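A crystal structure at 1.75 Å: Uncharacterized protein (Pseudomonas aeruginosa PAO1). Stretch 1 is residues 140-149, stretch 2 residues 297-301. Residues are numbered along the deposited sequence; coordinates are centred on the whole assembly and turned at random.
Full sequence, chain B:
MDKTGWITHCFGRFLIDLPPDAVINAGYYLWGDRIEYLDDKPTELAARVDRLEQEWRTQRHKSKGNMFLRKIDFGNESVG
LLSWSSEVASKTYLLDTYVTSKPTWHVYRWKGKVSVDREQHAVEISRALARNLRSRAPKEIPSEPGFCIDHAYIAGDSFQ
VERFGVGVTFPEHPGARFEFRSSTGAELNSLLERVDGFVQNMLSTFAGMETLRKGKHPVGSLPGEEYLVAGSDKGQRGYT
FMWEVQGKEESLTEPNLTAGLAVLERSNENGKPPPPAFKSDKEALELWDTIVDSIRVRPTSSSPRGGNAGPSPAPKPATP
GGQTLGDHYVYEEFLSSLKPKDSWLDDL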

# COMPACT_ATOMS: atom_id res chain seq x y z
N GLU B 140 10.10 7.15 34.11
CA GLU B 140 9.49 8.03 35.09
C GLU B 140 8.01 8.24 34.76
O GLU B 140 7.66 8.56 33.62
CB GLU B 140 10.21 9.38 35.12
CG GLU B 140 9.68 10.33 36.16
CD GLU B 140 10.38 11.68 36.13
OE1 GLU B 140 11.11 11.97 35.16
OE2 GLU B 140 10.20 12.45 37.09
N ILE B 141 7.16 8.07 35.76
CA ILE B 141 5.71 8.26 35.60
C ILE B 141 5.30 9.65 36.08
O ILE B 141 5.31 9.92 37.28
CB ILE B 141 4.94 7.21 36.41
CG1 ILE B 141 5.38 5.80 36.00
CG2 ILE B 141 3.42 7.41 36.27
CD1 ILE B 141 4.68 4.66 36.76
N PRO B 142 4.95 10.54 35.15
CA PRO B 142 4.63 11.92 35.56
C PRO B 142 3.33 12.02 36.33
O PRO B 142 2.34 11.38 35.96
CB PRO B 142 4.50 12.66 34.22
CG PRO B 142 5.23 11.79 33.23
CD PRO B 142 5.01 10.39 33.69
N SER B 143 3.31 12.81 37.40
CA SER B 143 2.07 13.04 38.12
C SER B 143 1.32 14.23 37.52
O SER B 143 0.13 14.41 37.78
CB SER B 143 2.34 13.26 39.61
OG SER B 143 3.13 14.42 39.81
N GLU B 144 2.00 15.03 36.72
CA GLU B 144 1.36 16.12 35.97
C GLU B 144 0.59 15.55 34.78
O GLU B 144 0.99 14.54 34.21
CB GLU B 144 2.42 17.12 35.48
CG GLU B 144 1.94 18.11 34.42
CD GLU B 144 2.96 19.20 34.08
OE1 GLU B 144 4.18 18.96 34.15
OE2 GLU B 144 2.53 20.32 33.74
N PRO B 145 -0.53 16.18 34.40
CA PRO B 145 -1.29 15.75 33.21
C PRO B 145 -0.44 15.91 31.96
O PRO B 145 0.36 16.85 31.86
CB PRO B 145 -2.46 16.74 33.16
CG PRO B 145 -2.61 17.23 34.58
CD PRO B 145 -1.22 17.26 35.14
N GLY B 146 -0.62 15.01 30.99
CA GLY B 146 0.10 15.15 29.73
C GLY B 146 0.23 13.85 28.97
O GLY B 146 -0.09 12.78 29.49
N PHE B 147 0.74 13.96 27.74
CA PHE B 147 0.86 12.85 26.81
C PHE B 147 2.32 12.38 26.74
O PHE B 147 3.19 13.09 26.25
CB PHE B 147 0.37 13.32 25.44
CG PHE B 147 0.30 12.23 24.40
CD1 PHE B 147 -0.83 11.44 24.27
CD2 PHE B 147 1.36 12.02 23.53
CE1 PHE B 147 -0.90 10.45 23.30
CE2 PHE B 147 1.30 11.03 22.58
CZ PHE B 147 0.18 10.25 22.46
N CYS B 148 2.59 11.19 27.26
CA CYS B 148 3.96 10.69 27.34
C CYS B 148 4.46 10.16 26.01
O CYS B 148 3.75 9.42 25.34
CB CYS B 148 4.08 9.60 28.40
SG CYS B 148 4.03 10.21 30.12
N ILE B 149 5.68 10.55 25.66
CA ILE B 149 6.37 10.01 24.50
C ILE B 149 7.77 9.59 24.96
O ILE B 149 8.05 9.60 26.16
CB ILE B 149 6.44 11.06 23.37
CG1 ILE B 149 7.28 12.26 23.79
CG2 ILE B 149 5.01 11.52 22.99
CD1 ILE B 149 7.51 13.28 22.69
N VAL B 297 -5.64 4.59 32.66
CA VAL B 297 -5.27 5.97 32.48
C VAL B 297 -4.26 6.32 33.55
O VAL B 297 -4.41 5.92 34.70
CB VAL B 297 -6.50 6.89 32.65
CG1 VAL B 297 -6.08 8.35 32.56
CG2 VAL B 297 -7.55 6.57 31.61
N ARG B 298 -3.23 7.07 33.17
CA ARG B 298 -2.23 7.48 34.14
C ARG B 298 -2.87 8.42 35.15
O ARG B 298 -3.42 9.45 34.76
CB ARG B 298 -1.06 8.18 33.44
CG ARG B 298 0.11 8.49 34.38
CD ARG B 298 1.27 9.16 33.66
NE ARG B 298 1.07 10.59 33.47
CZ ARG B 298 0.72 11.15 32.32
NH1 ARG B 298 0.53 10.40 31.23
NH2 ARG B 298 0.57 12.47 32.25
N PRO B 299 -2.82 8.08 36.45
CA PRO B 299 -3.36 9.01 37.45
C PRO B 299 -2.57 10.31 37.43
O PRO B 299 -1.34 10.27 37.42
CB PRO B 299 -3.11 8.29 38.78
CG PRO B 299 -2.98 6.84 38.41
CD PRO B 299 -2.32 6.84 37.06
N THR B 300 -3.26 11.45 37.42
CA THR B 300 -2.58 12.74 37.42
C THR B 300 -3.25 13.69 38.40
O THR B 300 -4.30 13.38 38.96
CB THR B 300 -2.57 13.40 36.02
OG1 THR B 300 -3.91 13.66 35.60
CG2 THR B 300 -1.89 12.50 35.00
N SER B 301 -2.64 14.85 38.59
CA SER B 301 -3.19 15.87 39.48
C SER B 301 -4.21 16.73 38.76
O SER B 301 -4.83 17.61 39.36
CB SER B 301 -2.07 16.74 40.04
OG SER B 301 -1.23 17.19 38.99

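A single arginine side chain, Arg298, bonds to three backbone carbonyls of the 140-149 stretch and meets no carboxylate there. Its extended chi1 and chi2 (both t) carry the guanidinium outward, and chi3 (p, 81°) turns it so that its nitrogens face the bend of the loop. Arg298 NE donates to Pro142 O at 2.9 Å. Arg298 NH2 donates twice, to Glu144 O at 2.9 Å (angle at hydrogen 162°) and to Gly146 O, also at 2.9 Å. Arg298 NH1 donates to the same Gly146 O at 3.0 Å, so this carbonyl is held in a fork between the two terminal nitrogens. All five guanidinium N-H bonds would need acceptors for full satisfaction; four are used here, by main-chain oxygens whose partial negative charge suits a cationic donor. Glu144 O and Gly146 O lie at the edge of the guanidinium, near its plane, where the in-plane N-H bonds point, while Pro142 CG and Cys148 SG cover one face.

The crowding is tight: Gly146 N lies 3.1 Å from Arg298 NH2, but both are donors and no bond forms. Gly146 itself adopts phi/psi of 158/172, where a CB would be jammed against the carbonyl oxygen of Pro145, so the backbone alone calls for glycine. Cys148, whose CA-to-CB bond points toward the other stretch, brings SG to 3.7 Å from Arg298 NH1. Nearer the backbone, the aliphatic part of the arginine packs against hydrocarbon, with Ile141 CG2 3.8 Å from Arg298 CD and Pro142 CD 3.9 Å from that same CD.

Beyond the arginine the pairing passes to the main chain. The loop, which becomes a strand at Gly146, comes closest in backbone register where Ser143 CA and Thr300 CA are 4.7 Å apart. Ser143 O accepts from Ser301 N at 2.9 Å, receives a weak hydrogen bond from Ser301 OG at 3.3 Å, and makes a CA-H...O contact with Thr300 CA at 3.2 Å. One carbonyl thus gathers three approaches, while the side chain of Ser143 starts away from the contact.

The CA-to-CB bond of Thr300 points toward the loop, and the side chain adds van der Waals packing: its CG2 lies 3.6 Å from Glu144 O and 3.8 Å from Pro145 CA, and its OG1 is 3.9 Å from Pro145 CG. Ser301 OG reaches the same proline, 3.9 Å from Pro145 CD. The two stretches, at least 150 residues apart in sequence wherever they touch, bury 385 Å² in all, and Arg298 has the largest covered area of any residue here, 127 Å².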